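Local coordinates for protein split-soret cytochrome C (Desulfovibrio desulfuricans, PDB 1H21) that serves as a dimeric dihaem electron-transfer cytochrome c, sharing its haems between two subunits, and may take part in sulfate reduction, at residues 83-88 and 111-116; 95-98 and 104-107; 135-140 and 164-169; 141-146 and 228-233. All coordinates share one frame; numbering follows the deposited sequence.

Contact 1: residues 83-88 and 111-116. Unlike the reference sequence in segment 83-88: Cys-86 (reference Tyr).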
loop_
_atom_site.group_PDB
_atom_site.type_symbol
_atom_site.label_atom_id
_atom_site.label_comp_id
_atom_site.label_asym_id
_atom_site.label_seq_id
_atom_site.Cartn_x
_atom_site.Cartn_y
_atom_site.Cartn_z
ATOM N N GLY A 83 8.738 -3.162 1.321
ATOM C CA GLY A 83 8.424 -4.076 0.240
ATOM C C GLY A 83 6.996 -4.574 0.136
ATOM O O GLY A 83 6.756 -5.688 -0.316
ATOM N N THR A 84 6.026 -3.769 0.531
ATOM C CA THR A 84 4.632 -4.203 0.434
ATOM C C THR A 84 4.106 -3.902 -0.985
ATOM O O THR A 84 4.755 -4.251 -1.970
ATOM C CB THR A 84 3.726 -3.576 1.567
ATOM O OG1 THR A 84 3.607 -2.149 1.402
ATOM C CG2 THR A 84 4.317 -3.884 2.966
ATOM N N ILE A 85 2.955 -3.249 -1.098
ATOM C CA ILE A 85 2.383 -2.922 -2.392
ATOM C C ILE A 85 3.393 -2.154 -3.252
ATOM O O ILE A 85 4.086 -1.262 -2.745
ATOM C CB ILE A 85 1.099 -2.065 -2.200
ATOM C CG1 ILE A 85 0.482 -1.686 -3.551
ATOM C CG2 ILE A 85 1.426 -0.816 -1.428
ATOM C CD1 ILE A 85 0.056 -2.856 -4.407
ATOM N N CYS A 86 3.529 -2.526 -4.525
ATOM C CA CYS A 86 4.437 -1.788 -5.397
ATOM C C CYS A 86 3.934 -0.357 -5.567
ATOM O O CYS A 86 2.785 -0.129 -5.940
ATOM C CB CYS A 86 4.631 -2.503 -6.729
ATOM S SG CYS A 86 6.313 -3.221 -6.811
ATOM N N GLY A 87 4.770 0.597 -5.174
ATOM C CA GLY A 87 4.411 2.004 -5.226
ATOM C C GLY A 87 3.771 2.514 -6.504
ATOM O O GLY A 87 2.861 3.350 -6.473
ATOM N N ALA A 88 4.278 2.050 -7.641
ATOM C CA ALA A 88 3.731 2.476 -8.917
ATOM C C ALA A 88 2.274 2.075 -8.995
ATOM O O ALA A 88 1.431 2.851 -9.448
ATOM C CB ALA A 88 4.506 1.854 -10.056
ATOM N N GLU A 111 -8.167 -5.042 -12.964
ATOM C CA GLU A 111 -7.503 -5.146 -14.256
ATOM C C GLU A 111 -6.046 -4.700 -14.143
ATOM O O GLU A 111 -5.133 -5.378 -14.629
ATOM C CB GLU A 111 -8.237 -4.315 -15.323
ATOM C CG GLU A 111 -7.353 -3.951 -16.505
ATOM C CD GLU A 111 -8.069 -3.935 -17.828
ATOM O OE1 GLU A 111 -9.250 -4.333 -17.892
ATOM O OE2 GLU A 111 -7.420 -3.531 -18.822
ATOM N N LEU A 112 -5.827 -3.555 -13.508
ATOM C CA LEU A 112 -4.483 -3.036 -13.322
ATOM C C LEU A 112 -3.601 -4.045 -12.574
ATOM O O LEU A 112 -2.514 -4.379 -13.046
ATOM C CB LEU A 112 -4.553 -1.711 -12.567
ATOM C CG LEU A 112 -3.229 -1.028 -12.288
ATOM C CD1 LEU A 112 -2.489 -0.786 -13.607
ATOM C CD2 LEU A 112 -3.511 0.268 -11.527
ATOM N N PHE A 113 -4.102 -4.574 -11.456
ATOM C CA PHE A 113 -3.369 -5.545 -10.638
ATOM C C PHE A 113 -3.174 -6.941 -11.274
ATOM O O PHE A 113 -2.070 -7.479 -11.222
ATOM C CB PHE A 113 -3.999 -5.661 -9.242
ATOM C CG PHE A 113 -3.728 -4.477 -8.339
ATOM C CD1 PHE A 113 -3.264 -3.265 -8.858
ATOM C CD2 PHE A 113 -3.951 -4.569 -6.975
ATOM C CE1 PHE A 113 -3.026 -2.169 -8.033
ATOM C CE2 PHE A 113 -3.715 -3.477 -6.140
ATOM C CZ PHE A 113 -3.254 -2.275 -6.674
ATOM N N ARG A 114 -4.223 -7.529 -11.858
ATOM C CA ARG A 114 -4.118 -8.848 -12.514
ATOM C C ARG A 114 -3.171 -8.756 -13.715
ATOM O O ARG A 114 -2.387 -9.670 -13.986
ATOM C CB ARG A 114 -5.489 -9.329 -12.970
ATOM C CG ARG A 114 -6.390 -9.714 -11.829
ATOM C CD ARG A 114 -7.798 -10.032 -12.260
ATOM N NE ARG A 114 -8.667 -10.190 -11.093
ATOM C CZ ARG A 114 -10.000 -10.179 -11.112
ATOM N NH1 ARG A 114 -10.673 -10.016 -12.250
ATOM N NH2 ARG A 114 -10.663 -10.359 -9.978
ATOM N N TRP A 115 -3.210 -7.617 -14.398
ATOM C CA TRP A 115 -2.362 -7.393 -15.548
ATOM C C TRP A 115 -0.918 -7.441 -15.089
ATOM O O TRP A 115 -0.089 -8.135 -15.693
ATOM C CB TRP A 115 -2.692 -6.032 -16.173
ATOM C CG TRP A 115 -1.623 -5.489 -17.089
ATOM C CD1 TRP A 115 -1.403 -5.829 -18.398
ATOM C CD2 TRP A 115 -0.609 -4.530 -16.747
ATOM N NE1 TRP A 115 -0.309 -5.141 -18.886
ATOM C CE2 TRP A 115 0.195 -4.340 -17.891
ATOM C CE3 TRP A 115 -0.304 -3.822 -15.579
ATOM C CZ2 TRP A 115 1.283 -3.473 -17.903
ATOM C CZ3 TRP A 115 0.778 -2.962 -15.592
ATOM C CH2 TRP A 115 1.561 -2.794 -16.748
ATOM N N TYR A 116 -0.635 -6.716 -14.004
ATOM C CA TYR A 116 0.709 -6.648 -13.440
ATOM C C TYR A 116 1.264 -8.021 -13.063
ATOM O O TYR A 116 2.414 -8.333 -13.390
ATOM C CB TYR A 116 0.767 -5.714 -12.225
ATOM C CG TYR A 116 2.169 -5.522 -11.701
ATOM C CD1 TYR A 116 2.999 -4.535 -12.221
ATOM C CD2 TYR A 116 2.679 -6.352 -10.707
ATOM C CE1 TYR A 116 4.304 -4.383 -11.767
ATOM C CE2 TYR A 116 3.974 -6.208 -10.243
ATOM C CZ TYR A 116 4.784 -5.224 -10.778
ATOM O OH TYR A 116 6.086 -5.084 -10.340
#
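Tyr-116 OH comes within 4.0 Å of Cys-86 SG, while its hydrogen-bonding partner is Ser-150 OG. Helices 87-99 and 102-118 form a helical hairpin, and at its wide end the loop entering the first helix meets the second. Cys-86 is the N-cap residue of the first helix, and the last turns of helix 102-118 face it. The two backbones stand well apart here, with 10.1 Å between Cys-86 CA and Tyr-116 CA, and long side chains bridge the gap. Tyr-116 CG lies anti to the backbone N (chi1 -175°), which sends the phenol out from its helix toward the sulfur. One turn earlier, Phe-113 brings the far end of its ring to Ile-85. Ile-85 CD1 meets the ring obliquely, 4.1 Å from Phe-113 CZ, and the two side chains cross at about a right angle. Ile-85 CG1 extends away from the backbone N, and the bend at chi2 (61°) brings CD1 to the ring. The second subunit reaches the same place. Its Trp-82 stacks edge-to-face with Phe-113, and its Ile-79 packs on both Ile-85 and Phe-113. Cys-86 is inferred to be a ligand of an iron-sulfur cluster, probably [2Fe-2S], together with Cys-44, Cys-147 and Cys-171. Tyr-116 therefore probably borders the cluster site. Leu-89 and Leu-174 also pack on this tyrosine. All four touching side chains are buried. Within helix 102-118, Tyr-116 N donates to Leu-112 O at 3.1 Å.

Contact 2: residues 95-98 and 104-107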
loop_
_atom_site.group_PDB
_atom_site.type_symbol
_atom_site.label_atom_id
_atom_site.label_comp_id
_atom_site.label_asym_id
_atom_site.label_seq_id
_atom_site.Cartn_x
_atom_site.Cartn_y
_atom_site.Cartn_z
ATOM N N THR A 95 -5.368 7.336 -7.880
ATOM C CA THR A 95 -5.961 8.386 -8.709
ATOM C C THR A 95 -7.423 8.068 -9.036
ATOM O O THR A 95 -8.269 8.965 -9.066
ATOM C CB THR A 95 -5.172 8.621 -10.038
ATOM O OG1 THR A 95 -5.318 7.494 -10.903
ATOM C CG2 THR A 95 -3.714 8.818 -9.776
ATOM N N PHE A 96 -7.734 6.787 -9.193
ATOM C CA PHE A 96 -9.096 6.385 -9.525
ATOM C C PHE A 96 -10.073 6.836 -8.450
ATOM O O PHE A 96 -11.252 7.126 -8.746
ATOM C CB PHE A 96 -9.219 4.865 -9.673
ATOM C CG PHE A 96 -8.271 4.263 -10.649
ATOM C CD1 PHE A 96 -7.498 5.067 -11.498
ATOM C CD2 PHE A 96 -8.154 2.875 -10.727
ATOM C CE1 PHE A 96 -6.633 4.510 -12.412
ATOM C CE2 PHE A 96 -7.287 2.294 -11.643
ATOM C CZ PHE A 96 -6.522 3.114 -12.489
ATOM N N SER A 97 -9.591 6.904 -7.212
ATOM C CA SER A 97 -10.461 7.289 -6.121
ATOM C C SER A 97 -10.730 8.776 -6.020
ATOM O O SER A 97 -11.523 9.212 -5.179
ATOM C CB SER A 97 -10.010 6.676 -4.807
ATOM O OG SER A 97 -10.275 5.270 -4.835
ATOM N N LEU A 98 -10.108 9.540 -6.922
ATOM C CA LEU A 98 -10.322 10.980 -6.995
ATOM C C LEU A 98 -11.568 11.274 -7.841
ATOM O O LEU A 98 -12.185 12.348 -7.732
ATOM C CB LEU A 98 -9.124 11.653 -7.641
ATOM C CG LEU A 98 -7.873 11.591 -6.775
ATOM C CD1 LEU A 98 -6.703 12.157 -7.555
ATOM C CD2 LEU A 98 -8.080 12.359 -5.444
ATOM N N GLU A 104 -17.257 1.155 -8.259
ATOM C CA GLU A 104 -16.757 1.386 -9.604
ATOM C C GLU A 104 -15.266 1.193 -9.785
ATOM O O GLU A 104 -14.829 0.804 -10.869
ATOM C CB GLU A 104 -17.127 2.791 -10.087
ATOM C CG GLU A 104 -18.582 2.984 -10.509
ATOM C CD GLU A 104 -18.821 4.363 -11.108
ATOM O OE1 GLU A 104 -19.137 5.303 -10.341
ATOM O OE2 GLU A 104 -18.680 4.507 -12.343
ATOM N N VAL A 105 -14.478 1.519 -8.762
ATOM C CA VAL A 105 -13.033 1.378 -8.849
ATOM C C VAL A 105 -12.548 -0.080 -8.803
ATOM O O VAL A 105 -11.555 -0.439 -9.448
ATOM C CB VAL A 105 -12.325 2.243 -7.783
ATOM C CG1 VAL A 105 -10.806 2.068 -7.865
ATOM C CG2 VAL A 105 -12.681 3.714 -8.006
ATOM N N HIS A 106 -13.300 -0.938 -8.124
ATOM C CA HIS A 106 -12.936 -2.344 -8.001
ATOM C C HIS A 106 -12.494 -3.020 -9.306
ATOM O O HIS A 106 -11.364 -3.490 -9.394
ATOM C CB HIS A 106 -14.060 -3.150 -7.332
ATOM C CG HIS A 106 -13.626 -4.513 -6.873
ATOM N ND1 HIS A 106 -12.361 -4.766 -6.382
ATOM C CD2 HIS A 106 -14.293 -5.691 -6.803
ATOM C CE1 HIS A 106 -12.266 -6.034 -6.028
ATOM N NE2 HIS A 106 -13.427 -6.616 -6.273
ATOM N N PRO A 107 -13.358 -3.071 -10.345
ATOM C CA PRO A 107 -12.900 -3.739 -11.570
ATOM C C PRO A 107 -11.717 -3.051 -12.233
ATOM O O PRO A 107 -10.914 -3.716 -12.889
ATOM C CB PRO A 107 -14.157 -3.750 -12.450
ATOM C CG PRO A 107 -14.890 -2.507 -12.028
ATOM C CD PRO A 107 -14.748 -2.584 -10.511
#
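The Phe-96 ring meets Val-105 at its edge, not over a face. Val-105 CG1 lies near the ring plane, 4.0 Å from Phe-96 CD2. The same methyl comes closer to the root of the side chain, with Val-105 CG1 3.7 Å from Phe-96 CB. The second methyl turns to the backbone, and Val-105 CG2 sits 3.8 Å from Phe-96 O. Val-105 CG2 also approaches Ser-97 OG at 4.3 Å. Val-105 thus lodges its two methyls against one turn of the facing helix, one toward the ring and the other toward the carbonyl and the serine. Phe-96 CG stands beside its own backbone N (chi1 -55°), which puts the ring edge beside Val-105 CG1. The helical hairpin is tight here, close to its turn: Phe-96 CA and Val-105 CA are 6.4 Å apart. Both helices are irregular. The end of the first is weakly bonded, with Leu-98 N reaching back three residues to Thr-95 O at 2.9 Å. The second is kinked at Pro-107, whose N has no hydrogen to give to the turn before. Ile-186 of helix 165-192 packs on the Phe-96 side chain, as do Met-108 and Val-109 further along helix 102-118. Helix 44-60 covers Thr-95 and Leu-98, and Ala-74 of the second subunit packs on Ser-97.

Contact 3: residues 135-140 and 164-169; sequences GDLPMS and SKQRSE
This is a small apolar contact toward the periphery of the chain, in which a leucine from an irregular loop rests on the first turns of helix 165-192. Leu-137 supplies the loop side. Its two methyls straddle the helix surface, one on each of two residues that lie three apart. Leu-137 CD1 is 3.8 Å from Glu-169 CG. Leu-137 CD2 is 4.1 Å from Gln-166 CG. Leu-137 CD1 also comes to 4.1 Å from the backbone Gln-166 O. Of the glutamine and glutamate side chains, only the aliphatic parts meet Leu-137, and their polar ends go elsewhere. The bend of Glu-169 at chi2 (64°) turns its carboxylate away from the leucine. The carboxylate forms a salt bridge with Arg-173 and hydrogen bonds with Val-133 N and Tyr-34 OH. Gln-166 carries its amide back to the helix start, where Ser-164 OG donates to Gln-166 OE1 at 2.8 Å. That donor is tilted 27° from the carbonyl plane. Ser-164 is the N-cap residue, and Ser-164 OG also accepts a weak bond from Gln-166 N at 3.3 Å. The hydroxyl is thus engaged twice by one residue, which probably restrains the glutamine side chain. Further on, Ser-168 OG and Glu-169 N both donate to Lys-165 O, from the same face of its carbonyl plane. Around the contact, Pro-138 O accepts from Trp-154 NE1 and Pro-138 packs on Asn-158, so helix 147-158 borders the loop. Trp-38 of helix 26-38 packs on Ser-168 and Glu-169.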
loop_
_atom_site.group_PDB
_atom_site.type_symbol
_atom_site.label_atom_id
_atom_site.label_comp_id
_atom_site.label_asym_id
_atom_site.label_seq_id
_atom_site.Cartn_x
_atom_site.Cartn_y
_atom_site.Cartn_z
ATOM N N GLY A 135 20.155 0.967 -21.925
ATOM C CA GLY A 135 20.197 -0.397 -22.412
ATOM C C GLY A 135 18.973 -1.275 -22.462
ATOM O O GLY A 135 17.853 -0.813 -22.745
ATOM N N ASP A 136 19.222 -2.554 -22.190
ATOM C CA ASP A 136 18.210 -3.599 -22.204
ATOM C C ASP A 136 18.133 -4.220 -20.838
ATOM O O ASP A 136 19.144 -4.290 -20.137
ATOM C CB ASP A 136 18.614 -4.700 -23.182
ATOM C CG ASP A 136 17.930 -4.568 -24.521
ATOM O OD1 ASP A 136 18.316 -3.664 -25.293
ATOM O OD2 ASP A 136 16.999 -5.358 -24.797
ATOM N N LEU A 137 16.943 -4.675 -20.460
ATOM C CA LEU A 137 16.756 -5.324 -19.162
ATOM C C LEU A 137 15.925 -6.591 -19.331
ATOM O O LEU A 137 15.055 -6.656 -20.204
ATOM C CB LEU A 137 16.102 -4.378 -18.144
ATOM C CG LEU A 137 17.013 -3.277 -17.589
ATOM C CD1 LEU A 137 16.212 -2.213 -16.847
ATOM C CD2 LEU A 137 18.087 -3.890 -16.692
ATOM N N PRO A 138 16.241 -7.642 -18.553
ATOM C CA PRO A 138 15.516 -8.916 -18.618
ATOM C C PRO A 138 14.098 -8.651 -18.160
ATOM O O PRO A 138 13.876 -7.829 -17.276
ATOM C CB PRO A 138 16.239 -9.787 -17.586
ATOM C CG PRO A 138 17.582 -9.149 -17.439
ATOM C CD PRO A 138 17.270 -7.686 -17.503
ATOM N N MET A 139 13.142 -9.345 -18.752
ATOM C CA MET A 139 11.744 -9.161 -18.388
ATOM C C MET A 139 11.251 -10.411 -17.672
ATOM O O MET A 139 11.742 -11.515 -17.938
ATOM C CB MET A 139 10.898 -8.940 -19.650
ATOM C CG MET A 139 11.270 -7.726 -20.480
ATOM S SD MET A 139 10.492 -7.792 -22.105
ATOM C CE MET A 139 9.358 -9.162 -21.961
ATOM N N SER A 140 10.269 -10.247 -16.789
ATOM C CA SER A 140 9.699 -11.378 -16.067
ATOM C C SER A 140 8.334 -11.029 -15.505
ATOM O O SER A 140 7.964 -9.854 -15.415
ATOM C CB SER A 140 10.633 -11.854 -14.944
ATOM O OG SER A 140 10.878 -10.837 -13.987
ATOM N N SER A 164 21.891 -2.747 -7.234
ATOM C CA SER A 164 22.389 -2.408 -8.566
ATOM C C SER A 164 21.645 -1.264 -9.213
ATOM O O SER A 164 20.457 -1.048 -8.937
ATOM C CB SER A 164 22.297 -3.640 -9.479
ATOM O OG SER A 164 22.936 -3.416 -10.724
ATOM N N LYS A 165 22.340 -0.567 -10.116
ATOM C CA LYS A 165 21.738 0.550 -10.856
ATOM C C LYS A 165 20.665 -0.008 -11.773
ATOM O O LYS A 165 19.721 0.686 -12.158
ATOM C CB LYS A 165 22.787 1.282 -11.684
ATOM C CG LYS A 165 23.604 2.267 -10.885
ATOM C CD LYS A 165 24.009 3.451 -11.752
ATOM C CE LYS A 165 24.757 4.498 -10.940
ATOM N NZ LYS A 165 24.862 5.789 -11.678
ATOM N N GLN A 166 20.818 -1.280 -12.109
ATOM C CA GLN A 166 19.877 -1.965 -12.967
ATOM C C GLN A 166 18.516 -2.121 -12.352
ATOM O O GLN A 166 17.520 -1.874 -13.007
ATOM C CB GLN A 166 20.403 -3.350 -13.333
ATOM C CG GLN A 166 21.428 -3.404 -14.438
ATOM C CD GLN A 166 22.350 -4.548 -14.223
ATOM O OE1 GLN A 166 23.173 -4.515 -13.300
ATOM N NE2 GLN A 166 22.185 -5.609 -15.004
ATOM N N ARG A 167 18.455 -2.539 -11.095
ATOM C CA ARG A 167 17.145 -2.740 -10.508
ATOM C C ARG A 167 16.432 -1.424 -10.226
ATOM O O ARG A 167 15.196 -1.366 -10.236
ATOM C CB ARG A 167 17.171 -3.729 -9.326
ATOM C CG ARG A 167 17.376 -3.143 -7.975
ATOM C CD ARG A 167 16.070 -2.796 -7.266
ATOM N NE ARG A 167 16.275 -1.555 -6.522
ATOM C CZ ARG A 167 15.384 -0.574 -6.420
ATOM N NH1 ARG A 167 14.185 -0.688 -6.992
ATOM N NH2 ARG A 167 15.747 0.575 -5.874
ATOM N N SER A 168 17.193 -0.356 -10.006
ATOM C CA SER A 168 16.571 0.937 -9.795
ATOM C C SER A 168 16.131 1.459 -11.177
ATOM O O SER A 168 15.177 2.221 -11.283
ATOM C CB SER A 168 17.523 1.908 -9.107
ATOM O OG SER A 168 18.519 2.376 -9.989
ATOM N N GLU A 169 16.833 1.040 -12.232
ATOM C CA GLU A 169 16.467 1.424 -13.591
ATOM C C GLU A 169 15.188 0.647 -13.884
ATOM O O GLU A 169 14.213 1.197 -14.383
ATOM C CB GLU A 169 17.565 1.025 -14.583
ATOM C CG GLU A 169 17.248 1.322 -16.056
ATOM C CD GLU A 169 17.099 2.810 -16.376
ATOM O OE1 GLU A 169 17.887 3.631 -15.872
ATOM O OE2 GLU A 169 16.200 3.156 -17.175
#

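Contact 4: residues 141-146 and 228-233; sequences ASDSVL and DCTPCH. With HEC (heme c), chain F.
Asp-143 reaches across to Asp-228, Thr-230 and Pro-231 with its carboxylate. CB leads away from a backbone in the left-handed region (phi 66°, psi 21°), and CG stands anti to the backbone N. Asp-143 CG lies 3.9 Å from Pro-231 CG. Both carboxylate oxygens approach Asp-228 OD2. Asp-143 OD1 comes within 2.9 Å of Asp-228 OD2, and Asp-143 OD2 lies 3.2 Å from the same Asp-228 OD2. All are acceptors, and the pair is a close approach of like charges, with the two carboxylate planes turned 45° apart. Such closeness would be costly for two full negative charges and may raise the proton affinity of the pair. Asp-143 OD2 also meets the proline ring, 3.3 Å from Pro-231 CG, with Thr-230 CB nearby. Asp-228 has further partners: OD1 bonds to Ser-205 OG, and OD2 accepts a weak bond from Thr-230 OG1. The backbones meet through a water, which donates to Asp-143 O and to Asp-228 O. Residues 229-233 form the CxxCH haem c motif. Cys-229 SG and Cys-232 SG are bound covalently to CAB and CAC of the haem, each at 1.8 Å. His-233 NE2 ligates the haem iron at 2.0 Å, and His-148 of the second subunit is the other axial ligand. His-233 ND1 bonds to Ala-238 O of that subunit. On the loop side, Ser-144 OG accepts from Leu-146 N in an ST turn at the N-cap of helix 147-158. Leu-146 then touches the same haem, with Leu-146 CD1 3.8 Å from haem CBC.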
loop_
_atom_site.group_PDB
_atom_site.type_symbol
_atom_site.label_atom_id
_atom_site.label_comp_id
_atom_site.label_asym_id
_atom_site.label_seq_id
_atom_site.Cartn_x
_atom_site.Cartn_y
_atom_site.Cartn_z
ATOM N N ALA A 141 7.552 -12.063 -15.233
ATOM C CA ALA A 141 6.232 -11.892 -14.658
ATOM C C ALA A 141 6.436 -12.140 -13.173
ATOM O O ALA A 141 7.022 -13.149 -12.782
ATOM C CB ALA A 141 5.277 -12.908 -15.240
ATOM N N SER A 142 5.974 -11.218 -12.344
ATOM C CA SER A 142 6.145 -11.338 -10.907
ATOM C C SER A 142 5.159 -12.284 -10.235
ATOM O O SER A 142 5.524 -13.009 -9.316
ATOM C CB SER A 142 6.027 -9.952 -10.277
ATOM O OG SER A 142 4.811 -9.344 -10.670
ATOM N N ASP A 143 3.924 -12.291 -10.728
ATOM C CA ASP A 143 2.830 -13.082 -10.160
ATOM C C ASP A 143 2.527 -12.520 -8.762
ATOM O O ASP A 143 1.948 -13.181 -7.902
ATOM C CB ASP A 143 3.173 -14.576 -10.108
ATOM C CG ASP A 143 1.972 -15.459 -9.679
ATOM O OD1 ASP A 143 0.794 -15.078 -9.888
ATOM O OD2 ASP A 143 2.220 -16.564 -9.144
ATOM N N SER A 144 2.937 -11.271 -8.551
ATOM C CA SER A 144 2.732 -10.592 -7.284
ATOM C C SER A 144 2.739 -9.092 -7.459
ATOM O O SER A 144 3.561 -8.521 -8.165
ATOM C CB SER A 144 3.794 -10.983 -6.237
ATOM O OG SER A 144 3.635 -10.278 -4.995
ATOM N N VAL A 145 1.804 -8.477 -6.761
ATOM C CA VAL A 145 1.590 -7.054 -6.729
ATOM C C VAL A 145 2.480 -6.464 -5.616
ATOM O O VAL A 145 2.695 -5.246 -5.538
ATOM C CB VAL A 145 0.079 -6.868 -6.493
ATOM C CG1 VAL A 145 -0.211 -5.734 -5.591
ATOM C CG2 VAL A 145 -0.631 -6.724 -7.829
ATOM N N LEU A 146 3.081 -7.359 -4.833
ATOM C CA LEU A 146 3.946 -6.992 -3.724
ATOM C C LEU A 146 5.373 -6.777 -4.180
ATOM O O LEU A 146 5.941 -7.641 -4.832
ATOM C CB LEU A 146 3.899 -8.084 -2.656
ATOM C CG LEU A 146 2.543 -8.291 -1.973
ATOM C CD1 LEU A 146 2.660 -9.351 -0.895
ATOM C CD2 LEU A 146 2.042 -6.952 -1.398
ATOM N N ASP A 228 -2.872 -13.444 -6.147
ATOM C CA ASP A 228 -2.766 -14.827 -6.567
ATOM C C ASP A 228 -2.133 -15.616 -5.427
ATOM O O ASP A 228 -1.101 -15.211 -4.869
ATOM C CB ASP A 228 -1.941 -14.966 -7.829
ATOM C CG ASP A 228 -1.966 -16.367 -8.344
ATOM O OD1 ASP A 228 -3.073 -16.910 -8.495
ATOM O OD2 ASP A 228 -0.901 -16.967 -8.528
ATOM N N CYS A 229 -2.763 -16.725 -5.063
ATOM C CA CYS A 229 -2.299 -17.540 -3.948
ATOM C C CYS A 229 -1.055 -18.389 -4.188
ATOM O O CYS A 229 -0.366 -18.754 -3.238
ATOM C CB CYS A 229 -3.428 -18.438 -3.500
ATOM S SG CYS A 229 -5.019 -17.647 -3.652
ATOM N N THR A 230 -0.724 -18.630 -5.450
ATOM C CA THR A 230 0.385 -19.484 -5.832
ATOM C C THR A 230 1.773 -19.277 -5.194
ATOM O O THR A 230 2.374 -20.221 -4.652
ATOM C CB THR A 230 0.529 -19.487 -7.391
ATOM O OG1 THR A 230 -0.708 -19.917 -7.985
ATOM C CG2 THR A 230 1.670 -20.422 -7.847
ATOM N N PRO A 231 2.285 -18.038 -5.202
ATOM C CA PRO A 231 3.620 -17.799 -4.628
ATOM C C PRO A 231 3.873 -18.247 -3.198
ATOM O O PRO A 231 4.922 -18.824 -2.877
ATOM C CB PRO A 231 3.781 -16.285 -4.757
ATOM C CG PRO A 231 2.910 -15.947 -5.950
ATOM C CD PRO A 231 1.689 -16.788 -5.707
ATOM N N CYS A 232 2.882 -18.005 -2.351
ATOM C CA CYS A 232 2.993 -18.292 -0.937
ATOM C C CYS A 232 2.436 -19.611 -0.452
ATOM O O CYS A 232 2.895 -20.126 0.564
ATOM C CB CYS A 232 2.322 -17.157 -0.174
ATOM S SG CYS A 232 2.967 -15.519 -0.596
ATOM N N HIS A 233 1.459 -20.162 -1.160
ATOM C CA HIS A 233 0.822 -21.386 -0.708
ATOM C C HIS A 233 1.110 -22.621 -1.567
ATOM O O HIS A 233 0.299 -23.542 -1.645
ATOM C CB HIS A 233 -0.682 -21.111 -0.524
ATOM C CG HIS A 233 -0.987 -20.107 0.559
ATOM N ND1 HIS A 233 -0.687 -20.293 1.895
ATOM C CD2 HIS A 233 -1.654 -18.927 0.500
ATOM C CE1 HIS A 233 -1.182 -19.266 2.597
ATOM N NE2 HIS A 233 -1.783 -18.399 1.804
HETATM FE FE HEC F . -2.668 -16.672 2.425
HETATM C CHA HEC F . -2.746 -17.150 5.797
HETATM C CHB HEC F . -5.476 -18.448 2.044
HETATM C CHC HEC F . -2.838 -15.590 -0.670
HETATM C CHD HEC F . 0.604 -15.696 2.640
HETATM N NA HEC F . -3.902 -17.518 3.654
HETATM C C1A HEC F . -3.853 -17.556 5.038
HETATM C C2A HEC F . -5.041 -18.225 5.591
HETATM C C3A HEC F . -5.761 -18.602 4.522
HETATM C C4A HEC F . -5.044 -18.198 3.343
HETATM C CMA HEC F . -7.071 -19.383 4.578
HETATM C CAA HEC F . -5.413 -18.587 7.050
HETATM C CBA HEC F . -4.843 -19.877 7.675
HETATM C CGA HEC F . -3.433 -19.727 8.208
HETATM O O1A HEC F . -2.588 -20.581 7.867
HETATM O O2A HEC F . -3.178 -18.767 8.966
HETATM N NB HEC F . -3.901 -16.971 0.995
HETATM C C1B HEC F . -4.938 -17.850 0.942
HETATM C C2B HEC F . -5.615 -17.813 -0.291
HETATM C C3B HEC F . -5.009 -16.842 -1.061
HETATM C C4B HEC F . -3.905 -16.354 -0.216
HETATM C CMB HEC F . -6.831 -18.675 -0.562
HETATM C CAB HEC F . -5.309 -16.399 -2.370
HETATM C CBB HEC F . -6.353 -15.465 -2.694
HETATM N NC HEC F . -1.431 -15.775 1.233
HETATM C C1C HEC F . -1.662 -15.374 -0.042
HETATM C C2C HEC F . -0.482 -14.785 -0.609
HETATM C C3C HEC F . 0.502 -14.836 0.350
HETATM C C4C HEC F . -0.092 -15.448 1.468
HETATM C CMC HEC F . -0.342 -14.201 -2.026
HETATM C CAC HEC F . 1.815 -14.392 0.307
HETATM C CBC HEC F . 2.149 -12.977 0.180
HETATM N ND HEC F . -1.344 -16.483 3.886
HETATM C C1D HEC F . 0.022 -16.201 3.787
HETATM C C2D HEC F . 0.701 -16.356 5.093
HETATM C C3D HEC F . -0.276 -16.630 6.007
HETATM C C4D HEC F . -1.549 -16.710 5.258
HETATM C CMD HEC F . 2.178 -16.280 5.377
HETATM C CAD HEC F . -0.118 -16.774 7.527
HETATM C CBD HEC F . -0.038 -18.216 8.027
HETATM C CGD HEC F . 0.069 -18.288 9.529
HETATM O O1D HEC F . -0.986 -18.268 10.172
HETATM O O2D HEC F . 1.192 -18.307 10.081
HETATM O O HOH W 1 0.501 -12.771 -5.480
#

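How the contacts relate
Contacts 1 and 2 clamp one helical hairpin, the second nested inside the first. Their centres are 14 Å apart, and Leu-112 CD2 meets Phe-96 CZ at 4.3 Å between them. Contact 4 lies beside contact 1, with 11 Å between centres. Cys-86 N and Val-145 O, 3.0 Å apart, form a probable hydrogen bond, linking the inferred cluster ligand to the loop whose Leu-146 touches the haem. Ile-85 in contact 1 is about 11 Å from a haem, side chain to haem. Segment 135-140 of contact 3 runs directly into 141-146, though the centres of contacts 3 and 4 are 20 Å apart. Contact 2 is remote from the annotated sites, on the other side of the chain's centre from contact 3.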